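Metallo-carboxypeptidase (Pseudomonas aeruginosa, PDB 4A39) is a zinc-dependent metallocarboxypeptidase of the M14 family, which probably cleaves residues from the C-terminal end of peptides or proteins. Local coordinates at residues L173-Q178 / L270-D275; Q179-H184 / N219-G224; R231-G236 / R250-W255; R241-P246 / F256-M261. One frame throughout, in Å; residues are numbered along the deposited sequence.

Interaction 1: residues L173-Q178 / L270-D275; sequences LWVIAQ and LDIHGD. With ZN (zinc ion), chain C; GEM ((2-guanidinoethylmercapto)succinic acid), chain D.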
# COMPACT_ATOMS: atom_id res chain seq x y z
N LEU A 173 1.60 18.79 4.35
CA LEU A 173 1.35 17.76 3.35
C LEU A 173 1.28 16.39 4.00
O LEU A 173 2.29 15.89 4.52
CB LEU A 173 2.45 17.79 2.29
CG LEU A 173 2.87 19.17 1.78
CD1 LEU A 173 3.86 18.98 0.64
CD2 LEU A 173 1.67 19.98 1.31
N TRP A 174 0.10 15.78 3.97
CA TRP A 174 -0.12 14.48 4.58
C TRP A 174 -0.10 13.29 3.64
O TRP A 174 -0.71 13.31 2.56
CB TRP A 174 -1.45 14.46 5.32
CG TRP A 174 -1.52 15.36 6.51
CD1 TRP A 174 -1.49 16.73 6.53
CD2 TRP A 174 -1.65 14.95 7.88
NE1 TRP A 174 -1.60 17.19 7.82
CE2 TRP A 174 -1.70 16.12 8.67
CE3 TRP A 174 -1.72 13.70 8.51
CZ2 TRP A 174 -1.83 16.08 10.06
CZ3 TRP A 174 -1.85 13.66 9.90
CH2 TRP A 174 -1.90 14.84 10.66
N VAL A 175 0.59 12.23 4.07
CA VAL A 175 0.66 10.99 3.31
C VAL A 175 0.54 9.83 4.30
O VAL A 175 1.36 9.71 5.21
CB VAL A 175 2.00 10.85 2.57
CG1 VAL A 175 2.00 9.58 1.74
CG2 VAL A 175 2.23 12.07 1.70
N ILE A 176 -0.50 9.01 4.13
CA ILE A 176 -0.70 7.85 5.00
C ILE A 176 -0.74 6.60 4.12
O ILE A 176 -1.14 6.66 2.95
CB ILE A 176 -1.99 7.96 5.85
CG1 ILE A 176 -3.23 7.84 4.97
CG2 ILE A 176 -1.99 9.29 6.61
CD1 ILE A 176 -4.52 7.83 5.76
N ALA A 177 -0.34 5.47 4.68
CA ALA A 177 -0.29 4.24 3.89
C ALA A 177 -0.80 2.96 4.54
O ALA A 177 -0.84 2.82 5.76
CB ALA A 177 1.15 4.02 3.43
N GLN A 178 -1.18 2.04 3.66
CA GLN A 178 -1.64 0.70 4.02
C GLN A 178 -2.79 0.56 5.02
O GLN A 178 -2.69 -0.22 5.97
CB GLN A 178 -0.44 -0.15 4.46
CG GLN A 178 -0.41 -1.55 3.84
CD GLN A 178 0.92 -2.27 4.03
OE1 GLN A 178 1.98 -1.70 3.77
NE2 GLN A 178 0.87 -3.52 4.48
N LEU A 270 -2.56 12.36 0.59
CA LEU A 270 -2.39 11.22 -0.30
C LEU A 270 -2.57 9.95 0.54
O LEU A 270 -1.90 9.77 1.55
CB LEU A 270 -0.99 11.23 -0.92
CG LEU A 270 -0.63 12.44 -1.79
CD1 LEU A 270 0.79 12.28 -2.33
CD2 LEU A 270 -1.62 12.57 -2.94
N ASP A 271 -3.50 9.10 0.11
CA ASP A 271 -3.82 7.84 0.79
C ASP A 271 -3.27 6.74 -0.13
O ASP A 271 -3.79 6.53 -1.22
CB ASP A 271 -5.34 7.76 0.96
CG ASP A 271 -5.79 6.57 1.80
OD1 ASP A 271 -4.97 6.01 2.56
OD2 ASP A 271 -6.97 6.21 1.69
N ILE A 272 -2.22 6.06 0.31
CA ILE A 272 -1.56 5.04 -0.51
C ILE A 272 -2.17 3.65 -0.40
O ILE A 272 -2.22 3.06 0.68
CB ILE A 272 -0.05 4.97 -0.18
CG1 ILE A 272 0.53 6.38 -0.03
CG2 ILE A 272 0.69 4.23 -1.29
CD1 ILE A 272 0.34 7.28 -1.26
N HIS A 273 -2.60 3.12 -1.55
CA HIS A 273 -3.25 1.81 -1.67
C HIS A 273 -2.69 0.97 -2.82
O HIS A 273 -1.79 1.38 -3.54
CB HIS A 273 -4.75 1.99 -1.95
CG HIS A 273 -5.54 2.58 -0.82
ND1 HIS A 273 -6.42 1.83 -0.06
CD2 HIS A 273 -5.62 3.85 -0.34
CE1 HIS A 273 -7.01 2.62 0.82
NE2 HIS A 273 -6.54 3.84 0.67
N GLY A 274 -3.28 -0.21 -2.98
CA GLY A 274 -2.90 -1.12 -4.05
C GLY A 274 -4.17 -1.72 -4.62
O GLY A 274 -5.11 -2.01 -3.88
N ASP A 275 -4.22 -1.88 -5.94
CA ASP A 275 -5.40 -2.46 -6.58
C ASP A 275 -5.06 -3.80 -7.20
O ASP A 275 -4.11 -3.93 -7.97
CB ASP A 275 -5.94 -1.53 -7.67
CG ASP A 275 -7.27 -2.02 -8.24
OD1 ASP A 275 -8.31 -1.84 -7.58
OD2 ASP A 275 -7.26 -2.61 -9.34
ZN ZN C . -6.89 -0.26 -0.31
C8 GEM D . -10.40 1.98 -2.47
S7 GEM D . -9.28 3.34 -1.97
C6 GEM D . -9.99 4.73 -2.93
C5 GEM D . -10.67 4.32 -4.24
N3 GEM D . -11.93 3.61 -3.97
C1 GEM D . -13.08 4.16 -4.35
N4 GEM D . -13.08 5.35 -4.95
N2 GEM D . -14.23 3.54 -4.12
C9 GEM D . -11.10 1.35 -1.27
O14 GEM D . -10.92 1.89 -0.15
O15 GEM D . -11.80 0.34 -1.49
C10 GEM D . -9.64 0.91 -3.27
C11 GEM D . -8.53 0.26 -2.44
O12 GEM D . -7.38 0.23 -2.94
O13 GEM D . -8.86 -0.21 -1.34
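Strands 173-177 and 270-275 run parallel, their axes 4.8 Å apart at closest approach and inclined by 25°, as neighbours in the mixed sheet of the zinc carboxypeptidase (M14) domain. Leu-270 N gives its hydrogen to Trp-174 O, Ile-176 N to Leu-270 O, and Ile-272 N to Ile-176 O at 2.9 Å, nearly straight (178°). Past Ala-177 the strands part, and the last rung, from Gln-178 N to Ile-272 O, is weak. Val-175, Ala-177, Leu-270 and Ile-272 share one face of the sheet, where helix 185-196 packs and small or branched apolar side chains fit. There Val-175 CG1, anti to its backbone N, crosses obliquely to Ile-272 CG1 at 3.9 Å, and Ala-177 CB rests against Ile-272 CB.

Ile-176 and Asp-271 face the other way. Ile-176 CG1 takes the crowded position between N and the carbonyl carbon (chi1 69°), which brings it to 3.5 Å from Asp-271 OD1; that oxygen also accepts from Gln-179 NE2. Asp-271 OD2 takes the hydrogen of His-273 NE2 at 2.6 Å. This OD2 lies in the imidazole plane, whereas the N-H comes to it from above the carboxylate plane. The second-shell bond and the metal together fix the ring's rotation, and the bond probably makes His-273 a stronger zinc ligand, beside His-180 and Glu-183. Inhibitor sulfur S7 sits over the centre of the ring, 3.7 Å from His-273 CE1, while His-273 ND1 holds the zinc at 2.2 Å.

Interaction 2: residues Q179-H184 / N219-G224; sequences QHPGEH and NMNPDG. With ZN (zinc ion), chain C; GEM ((2-guanidinoethylmercapto)succinic acid), chain D.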
# COMPACT_ATOMS: atom_id res chain seq x y z
N GLN A 179 -3.87 1.31 4.81
CA GLN A 179 -5.04 1.17 5.68
C GLN A 179 -5.54 -0.27 5.51
O GLN A 179 -6.10 -0.86 6.43
CB GLN A 179 -6.14 2.13 5.27
CG GLN A 179 -5.94 3.56 5.69
CD GLN A 179 -7.20 4.36 5.49
OE1 GLN A 179 -8.14 4.27 6.29
NE2 GLN A 179 -7.25 5.12 4.40
N HIS A 180 -5.36 -0.81 4.30
CA HIS A 180 -5.75 -2.19 4.01
C HIS A 180 -4.43 -2.96 4.11
O HIS A 180 -3.53 -2.79 3.29
CB HIS A 180 -6.35 -2.26 2.61
CG HIS A 180 -7.66 -1.54 2.49
ND1 HIS A 180 -7.94 -0.68 1.45
CD2 HIS A 180 -8.75 -1.53 3.29
CE1 HIS A 180 -9.15 -0.17 1.62
NE2 HIS A 180 -9.66 -0.68 2.73
N PRO A 181 -4.32 -3.83 5.14
CA PRO A 181 -3.12 -4.63 5.41
C PRO A 181 -2.48 -5.42 4.29
O PRO A 181 -1.25 -5.56 4.26
CB PRO A 181 -3.56 -5.51 6.58
CG PRO A 181 -5.01 -5.73 6.30
CD PRO A 181 -5.46 -4.32 5.93
N GLY A 182 -3.28 -5.94 3.36
CA GLY A 182 -2.72 -6.73 2.28
C GLY A 182 -2.05 -5.93 1.17
O GLY A 182 -1.38 -6.51 0.31
N GLU A 183 -2.19 -4.61 1.20
CA GLU A 183 -1.62 -3.77 0.15
C GLU A 183 -0.21 -3.31 0.51
O GLU A 183 0.06 -2.12 0.64
CB GLU A 183 -2.57 -2.59 -0.11
CG GLU A 183 -3.87 -3.06 -0.78
CD GLU A 183 -5.02 -2.08 -0.64
OE1 GLU A 183 -4.77 -0.86 -0.52
OE2 GLU A 183 -6.19 -2.53 -0.66
N HIS A 184 0.68 -4.29 0.63
CA HIS A 184 2.07 -4.07 1.02
C HIS A 184 2.87 -3.10 0.17
O HIS A 184 3.87 -2.55 0.64
CB HIS A 184 2.77 -5.42 1.12
CG HIS A 184 2.34 -6.22 2.31
ND1 HIS A 184 3.10 -6.32 3.46
CD2 HIS A 184 1.20 -6.90 2.56
CE1 HIS A 184 2.44 -7.02 4.36
NE2 HIS A 184 1.28 -7.39 3.84
N ASN A 219 2.45 3.20 8.30
CA ASN A 219 1.52 2.07 8.30
C ASN A 219 0.31 2.30 9.19
O ASN A 219 0.42 2.42 10.42
CB ASN A 219 2.23 0.77 8.69
CG ASN A 219 1.38 -0.45 8.39
OD1 ASN A 219 0.39 -0.71 9.07
ND2 ASN A 219 1.76 -1.19 7.35
N MET A 220 -0.86 2.35 8.55
CA MET A 220 -2.14 2.59 9.21
C MET A 220 -2.82 1.38 9.82
O MET A 220 -3.84 1.54 10.49
CB MET A 220 -3.12 3.21 8.22
CG MET A 220 -2.88 4.67 7.87
SD MET A 220 -3.26 5.77 9.24
CE MET A 220 -5.03 5.51 9.39
N ASN A 221 -2.28 0.19 9.60
CA ASN A 221 -2.92 -1.03 10.11
C ASN A 221 -1.90 -2.10 10.48
O ASN A 221 -1.82 -3.14 9.84
CB ASN A 221 -3.86 -1.58 9.02
CG ASN A 221 -4.96 -2.46 9.58
OD1 ASN A 221 -4.82 -3.11 10.63
ND2 ASN A 221 -6.08 -2.52 8.86
N PRO A 222 -1.09 -1.84 11.53
CA PRO A 222 -0.08 -2.82 11.94
C PRO A 222 -0.65 -4.17 12.36
O PRO A 222 -0.03 -5.20 12.11
CB PRO A 222 0.64 -2.11 13.08
CG PRO A 222 -0.40 -1.19 13.64
CD PRO A 222 -1.07 -0.66 12.39
N ASP A 223 -1.82 -4.18 12.99
CA ASP A 223 -2.43 -5.44 13.41
C ASP A 223 -2.76 -6.30 12.19
O ASP A 223 -2.41 -7.47 12.13
CB ASP A 223 -3.73 -5.20 14.20
CG ASP A 223 -3.50 -4.44 15.49
OD1 ASP A 223 -2.33 -4.31 15.93
OD2 ASP A 223 -4.50 -3.99 16.08
N GLY A 224 -3.45 -5.70 11.23
CA GLY A 224 -3.82 -6.44 10.03
C GLY A 224 -2.61 -6.94 9.26
O GLY A 224 -2.61 -8.07 8.78
ZN ZN C . -6.89 -0.26 -0.31
C8 GEM D . -10.40 1.98 -2.47
S7 GEM D . -9.28 3.34 -1.97
C6 GEM D . -9.99 4.73 -2.93
C5 GEM D . -10.67 4.32 -4.24
N3 GEM D . -11.93 3.61 -3.97
C1 GEM D . -13.08 4.16 -4.35
N4 GEM D . -13.08 5.35 -4.95
N2 GEM D . -14.23 3.54 -4.12
C9 GEM D . -11.10 1.35 -1.27
O14 GEM D . -10.92 1.89 -0.15
O15 GEM D . -11.80 0.34 -1.49
C10 GEM D . -9.64 0.91 -3.27
C11 GEM D . -8.53 0.26 -2.44
O12 GEM D . -7.38 0.23 -2.94
O13 GEM D . -8.86 -0.21 -1.34
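The His-180 imidazole has Glu-183 OE1 and inhibitor oxygen O14 at its edge, near the ring plane, and its ND1 binds zinc at 2.1 Å; NE2 bonds to Asp-238. The amide of Asn-221 directs an N-H in its own plane to Gln-179 O, with ND2 2.9 Å from that oxygen and an almost straight bond (173°), although it arrives above the carbonyl plane. Asn-221 CG stands anti to its backbone N, and the amide serves both ends: OD1 accepts from Gly-224 N, capping helix 222-226, while ND2 grips the metal-binding loop. Asn-219 OD1 in turn takes the hydrogen of Asn-221 N in an Asx turn.

Alongside, Gln-179 and Met-220 point the same way, Gln-179 CG lying 3.8 Å from Met-220 CB; the Gln-179 amide goes on to Asn-240. Pro-181 points toward segment 219-224, its CD 3.5 Å from Asn-221 ND2. A type I turn from His-180 to Glu-183 brings both ligands round to one metal, and Glu-183 chelates it with OE1 at 2.2 Å and OE2 at 2.4 Å. Two ligands three residues apart, completed by His-273, form the HxxE zinc site of M14 carboxypeptidases.

Interaction 3: residues R231-G236 / R250-W255; sequences RTNAAG and RSPEVW. With GEM ((2-guanidinoethylmercapto)succinic acid), chain D.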
# COMPACT_ATOMS: atom_id res chain seq x y z
N ARG A 231 -7.96 -6.97 4.17
CA ARG A 231 -8.80 -5.79 4.23
C ARG A 231 -9.09 -5.06 5.54
O ARG A 231 -9.14 -3.82 5.56
CB ARG A 231 -10.15 -6.18 3.62
CG ARG A 231 -11.08 -5.04 3.29
CD ARG A 231 -10.65 -4.39 2.00
NE ARG A 231 -11.48 -3.24 1.71
CZ ARG A 231 -11.26 -2.39 0.71
NH1 ARG A 231 -10.22 -2.56 -0.10
NH2 ARG A 231 -12.07 -1.35 0.55
N THR A 232 -9.28 -5.81 6.62
CA THR A 232 -9.67 -5.20 7.89
C THR A 232 -8.65 -5.15 9.02
O THR A 232 -7.63 -5.83 8.99
CB THR A 232 -10.94 -5.89 8.41
OG1 THR A 232 -10.69 -7.30 8.58
CG2 THR A 232 -12.09 -5.70 7.43
N ASN A 233 -8.95 -4.32 10.02
CA ASN A 233 -8.08 -4.22 11.19
C ASN A 233 -8.49 -5.37 12.11
O ASN A 233 -9.33 -6.19 11.73
CB ASN A 233 -8.19 -2.84 11.88
CG ASN A 233 -9.49 -2.64 12.66
OD1 ASN A 233 -10.44 -3.40 12.56
ND2 ASN A 233 -9.52 -1.56 13.44
N ALA A 234 -7.89 -5.45 13.29
CA ALA A 234 -8.17 -6.54 14.21
C ALA A 234 -9.64 -6.71 14.59
O ALA A 234 -10.10 -7.83 14.77
CB ALA A 234 -7.32 -6.40 15.48
N ALA A 235 -10.37 -5.60 14.71
CA ALA A 235 -11.78 -5.65 15.09
C ALA A 235 -12.70 -6.00 13.92
O ALA A 235 -13.92 -6.09 14.09
CB ALA A 235 -12.21 -4.32 15.72
N GLY A 236 -12.12 -6.18 12.74
CA GLY A 236 -12.92 -6.51 11.57
C GLY A 236 -13.49 -5.32 10.81
O GLY A 236 -14.40 -5.48 10.00
N ARG A 250 -13.32 0.85 17.94
CA ARG A 250 -13.31 -0.02 16.76
C ARG A 250 -12.30 0.37 15.67
O ARG A 250 -11.76 -0.51 15.00
CB ARG A 250 -14.72 -0.08 16.17
CG ARG A 250 -14.87 -1.07 15.03
CD ARG A 250 -16.29 -1.04 14.47
NE ARG A 250 -16.46 -2.00 13.38
CZ ARG A 250 -16.42 -3.32 13.52
NH1 ARG A 250 -16.22 -3.86 14.72
NH2 ARG A 250 -16.58 -4.11 12.46
N SER A 251 -12.06 1.66 15.50
CA SER A 251 -11.11 2.12 14.48
C SER A 251 -10.14 3.15 15.04
O SER A 251 -9.99 4.24 14.48
CB SER A 251 -11.87 2.69 13.28
OG SER A 251 -12.91 3.57 13.69
N PRO A 252 -9.45 2.81 16.14
CA PRO A 252 -8.50 3.72 16.77
C PRO A 252 -7.43 4.27 15.83
O PRO A 252 -6.94 5.38 16.02
CB PRO A 252 -7.91 2.87 17.90
CG PRO A 252 -7.99 1.47 17.35
CD PRO A 252 -9.36 1.46 16.73
N GLU A 253 -7.07 3.48 14.83
CA GLU A 253 -6.06 3.89 13.87
C GLU A 253 -6.51 5.14 13.12
O GLU A 253 -5.73 6.08 12.92
CB GLU A 253 -5.79 2.75 12.88
CG GLU A 253 -5.26 1.48 13.53
CD GLU A 253 -6.35 0.50 13.96
OE1 GLU A 253 -7.56 0.83 13.90
OE2 GLU A 253 -5.99 -0.63 14.37
N VAL A 254 -7.77 5.16 12.71
CA VAL A 254 -8.32 6.30 11.98
C VAL A 254 -8.67 7.45 12.94
O VAL A 254 -8.47 8.62 12.61
CB VAL A 254 -9.57 5.88 11.18
CG1 VAL A 254 -10.30 7.10 10.63
CG2 VAL A 254 -9.14 4.97 10.02
N TRP A 255 -9.18 7.10 14.11
CA TRP A 255 -9.53 8.10 15.12
C TRP A 255 -8.30 8.95 15.46
O TRP A 255 -8.39 10.17 15.60
CB TRP A 255 -10.06 7.39 16.38
CG TRP A 255 -10.41 8.33 17.50
CD1 TRP A 255 -9.56 8.82 18.45
CD2 TRP A 255 -11.69 8.90 17.76
NE1 TRP A 255 -10.24 9.67 19.30
CE2 TRP A 255 -11.55 9.73 18.89
CE3 TRP A 255 -12.94 8.79 17.15
CZ2 TRP A 255 -12.62 10.46 19.43
CZ3 TRP A 255 -14.01 9.51 17.68
CH2 TRP A 255 -13.84 10.33 18.81
C8 GEM D . -10.40 1.98 -2.47
S7 GEM D . -9.28 3.34 -1.97
C6 GEM D . -9.99 4.73 -2.93
C5 GEM D . -10.67 4.32 -4.24
N3 GEM D . -11.93 3.61 -3.97
C1 GEM D . -13.08 4.16 -4.35
N4 GEM D . -13.08 5.35 -4.95
N2 GEM D . -14.23 3.54 -4.12
C9 GEM D . -11.10 1.35 -1.27
O14 GEM D . -10.92 1.89 -0.15
O15 GEM D . -11.80 0.34 -1.49
C10 GEM D . -9.64 0.91 -3.27
C11 GEM D . -8.53 0.26 -2.44
O12 GEM D . -7.38 0.23 -2.94
O13 GEM D . -8.86 -0.21 -1.34
O HOH W 1 -6.58 -3.24 14.65
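Around the amide of Asn-233 the contact is tight. CG occupies the crowded position between the backbone N and the carbonyl carbon (chi1 74°), which sends the amide across to the start of helix 252-264, where both hydrogens of ND2 are used. Asn-233 ND2 lies 2.9 Å from Arg-250 O, within the carbonyl plane, and 3.1 Å from Glu-253 OE1, above the carboxylate plane. Both acceptors lie in the plane of the Asn-233 amide. Glu-253 is bent at chi2 (90°), so that its carboxylate folds back to the loop, and its OE2 is hydrogen-bonded to a water that accepts from Ala-234 N. The carboxylate thus ties two points of the loop to the first turn of the helix.

The loop here is a type I beta turn, Asn-233 to Gly-236, closed by Gly-236 N to Asn-233 O. Glycine suits its last position, since at these backbone angles a CB would press on the preceding carbonyl. Asn-233 OD1 receives Gln-237 N and, weakly, Ala-235 N.

Toward solvent the fit loosens. Arg-250, exposed and extended from CG to NE, lays its guanidinium by the turn, with NH1 3.3 Å from Ala-235 O, while its NE is bonded to Gln-237. At the other end of the loop Arg-231 enters the ligand pocket: its NH2 meets inhibitor O15 at 2.7 Å, almost straight (174°), and NH1 meets the zinc-bound O13 at 3.0 Å. Asp-238 holds Arg-231 NE in a salt bridge; with the inhibitor's carboxylate it probably eases the closeness of Arg-231 and Arg-241.

Interaction 4: residues R241-P246 / F256-M261; sequences RAWLEP and FVQQEM. With GEM ((2-guanidinoethylmercapto)succinic acid), chain D.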
# COMPACT_ATOMS: atom_id res chain seq x y z
N ARG A 241 -13.47 2.90 5.41
CA ARG A 241 -14.91 3.09 5.38
C ARG A 241 -15.30 3.64 6.75
O ARG A 241 -16.48 3.71 7.09
CB ARG A 241 -15.64 1.76 5.14
CG ARG A 241 -15.42 1.15 3.76
CD ARG A 241 -16.02 2.00 2.66
NE ARG A 241 -15.84 1.37 1.36
CZ ARG A 241 -14.68 1.31 0.71
NH1 ARG A 241 -13.59 1.87 1.23
NH2 ARG A 241 -14.60 0.68 -0.46
N ALA A 242 -14.29 4.02 7.53
CA ALA A 242 -14.52 4.53 8.89
C ALA A 242 -14.23 6.01 9.07
O ALA A 242 -14.17 6.49 10.21
CB ALA A 242 -13.70 3.73 9.89
N TRP A 243 -14.05 6.75 7.98
CA TRP A 243 -13.73 8.16 8.13
C TRP A 243 -14.89 9.10 8.43
O TRP A 243 -14.69 10.19 8.96
CB TRP A 243 -12.94 8.63 6.91
CG TRP A 243 -11.58 7.99 6.88
CD1 TRP A 243 -11.30 6.68 6.62
CD2 TRP A 243 -10.33 8.61 7.22
NE1 TRP A 243 -9.96 6.44 6.78
CE2 TRP A 243 -9.34 7.61 7.15
CE3 TRP A 243 -9.96 9.91 7.58
CZ2 TRP A 243 -7.99 7.87 7.42
CZ3 TRP A 243 -8.62 10.17 7.86
CH2 TRP A 243 -7.65 9.15 7.77
N LEU A 244 -16.10 8.67 8.11
CA LEU A 244 -17.26 9.51 8.39
C LEU A 244 -17.64 9.36 9.86
O LEU A 244 -18.10 10.31 10.49
CB LEU A 244 -18.43 9.11 7.49
CG LEU A 244 -19.65 10.03 7.48
CD1 LEU A 244 -19.24 11.45 7.10
CD2 LEU A 244 -20.68 9.48 6.50
N GLU A 245 -17.45 8.16 10.40
CA GLU A 245 -17.79 7.88 11.79
C GLU A 245 -16.74 6.98 12.47
O GLU A 245 -17.00 5.81 12.75
CB GLU A 245 -19.16 7.21 11.86
CG GLU A 245 -20.27 8.04 11.22
CD GLU A 245 -21.59 7.29 11.14
OE1 GLU A 245 -21.63 6.23 10.48
OE2 GLU A 245 -22.58 7.77 11.72
N PRO A 246 -15.55 7.54 12.74
CA PRO A 246 -14.47 6.79 13.39
C PRO A 246 -14.77 6.47 14.85
O PRO A 246 -15.60 7.11 15.49
CB PRO A 246 -13.26 7.70 13.22
CG PRO A 246 -13.87 9.06 13.28
CD PRO A 246 -15.11 8.91 12.43
N PHE A 256 -7.16 8.28 15.57
CA PHE A 256 -5.89 8.92 15.87
C PHE A 256 -5.51 9.96 14.82
O PHE A 256 -5.25 11.12 15.14
CB PHE A 256 -4.78 7.86 15.96
CG PHE A 256 -3.38 8.42 15.90
CD1 PHE A 256 -2.93 9.32 16.86
CD2 PHE A 256 -2.51 8.03 14.88
CE1 PHE A 256 -1.63 9.82 16.81
CE2 PHE A 256 -1.22 8.53 14.83
CZ PHE A 256 -0.77 9.43 15.79
N VAL A 257 -5.49 9.53 13.56
CA VAL A 257 -5.11 10.45 12.49
C VAL A 257 -6.04 11.65 12.38
O VAL A 257 -5.57 12.77 12.20
CB VAL A 257 -5.06 9.71 11.13
CG1 VAL A 257 -4.70 10.69 10.02
CG2 VAL A 257 -4.01 8.60 11.20
N GLN A 258 -7.35 11.43 12.49
CA GLN A 258 -8.29 12.54 12.40
C GLN A 258 -8.07 13.57 13.51
O GLN A 258 -8.24 14.77 13.29
CB GLN A 258 -9.73 12.03 12.42
CG GLN A 258 -10.18 11.46 11.07
CD GLN A 258 -11.67 11.23 10.98
OE1 GLN A 258 -12.47 11.94 11.60
NE2 GLN A 258 -12.07 10.23 10.19
N GLN A 259 -7.70 13.12 14.70
CA GLN A 259 -7.46 14.05 15.80
C GLN A 259 -6.24 14.92 15.52
O GLN A 259 -6.24 16.12 15.79
CB GLN A 259 -7.26 13.29 17.12
CG GLN A 259 -8.52 12.62 17.64
CD GLN A 259 -9.61 13.62 18.00
OE1 GLN A 259 -10.73 13.24 18.34
NE2 GLN A 259 -9.29 14.91 17.93
N GLU A 260 -5.20 14.30 14.96
CA GLU A 260 -3.98 15.02 14.64
C GLU A 260 -4.22 15.99 13.48
O GLU A 260 -3.66 17.09 13.45
CB GLU A 260 -2.86 14.04 14.28
CG GLU A 260 -2.39 13.17 15.45
CD GLU A 260 -1.89 13.99 16.63
OE1 GLU A 260 -1.14 14.96 16.40
OE2 GLU A 260 -2.23 13.65 17.78
N MET A 261 -5.05 15.58 12.53
CA MET A 261 -5.34 16.45 11.39
C MET A 261 -6.10 17.68 11.86
O MET A 261 -5.81 18.80 11.44
CB MET A 261 -6.18 15.72 10.34
CG MET A 261 -5.46 14.59 9.62
SD MET A 261 -6.49 13.86 8.33
CE MET A 261 -5.24 13.21 7.21
C8 GEM D . -10.40 1.98 -2.47
S7 GEM D . -9.28 3.34 -1.97
C6 GEM D . -9.99 4.73 -2.93
C5 GEM D . -10.67 4.32 -4.24
N3 GEM D . -11.93 3.61 -3.97
C1 GEM D . -13.08 4.16 -4.35
N4 GEM D . -13.08 5.35 -4.95
N2 GEM D . -14.23 3.54 -4.12
C9 GEM D . -11.10 1.35 -1.27
O14 GEM D . -10.92 1.89 -0.15
O15 GEM D . -11.80 0.34 -1.49
C10 GEM D . -9.64 0.91 -3.27
C11 GEM D . -8.53 0.26 -2.44
O12 GEM D . -7.38 0.23 -2.94
O13 GEM D . -8.86 -0.21 -1.34
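Trp-243 and Gln-258 both set CG beside the backbone N and anti to the carbonyl carbon (chi1 -68° and -78°), and Gln-258 then runs extended, carrying its amide off the helix to the loop. There Gln-258 NE2 gives a hydrogen to Trp-243 O at 2.9 Å, on a lone pair of that oxygen. Gln-258 NE2 also lies 3.4 Å from Trp-243 CE3, with amide and indole planes 28° apart, so one amide both bonds the backbone and touches the indole, obliquely. A long glutamine suits this buried place, because its methylene CG also touches CE3 and CZ3 of the indole. Pro-246 crosses Gln-258 at about a right angle, its CG 3.6 Å from OE1.

The contact lays the loop 241-246 over helix 252-264, on the flank of the zinc carboxypeptidase domain beside helix 332-340. At the indole edge, Val-257 CG1 meets Trp-243 CH2 at 4.0 Å and Met-261 SD approaches CZ3, while NE1 bonds to Gln-179. From the loop's beginning Arg-241, bent at chi2, grips one carboxylate of the inhibitor with two nearly parallel bonds: NH1 to O14 and NH2 to O15, each 3.0 Å long.

Overall arrangement
All four contacts lie in the zinc carboxypeptidase domain. Interaction 1, between strands 171-177 and 268-275, closes a long loop of chain within which the others are nested: interaction 2 closes first, then interactions 3 and 4, whose segments alternate and which share helix 252-264. Interactions 1 and 2 have centres about 11 Å apart and meet at Glu-183 and Gly-274, together supplying the three protein ligands of the zinc. Interactions 3 and 4, their centres also about 11 Å apart, bring Arg-231 and Arg-241 to the inhibitor's carboxylates. Interactions 2 and 4 touch, and Trp-174 packs on the helix, so metal site and ligand-binding loop rest on one sheet-and-helix framework.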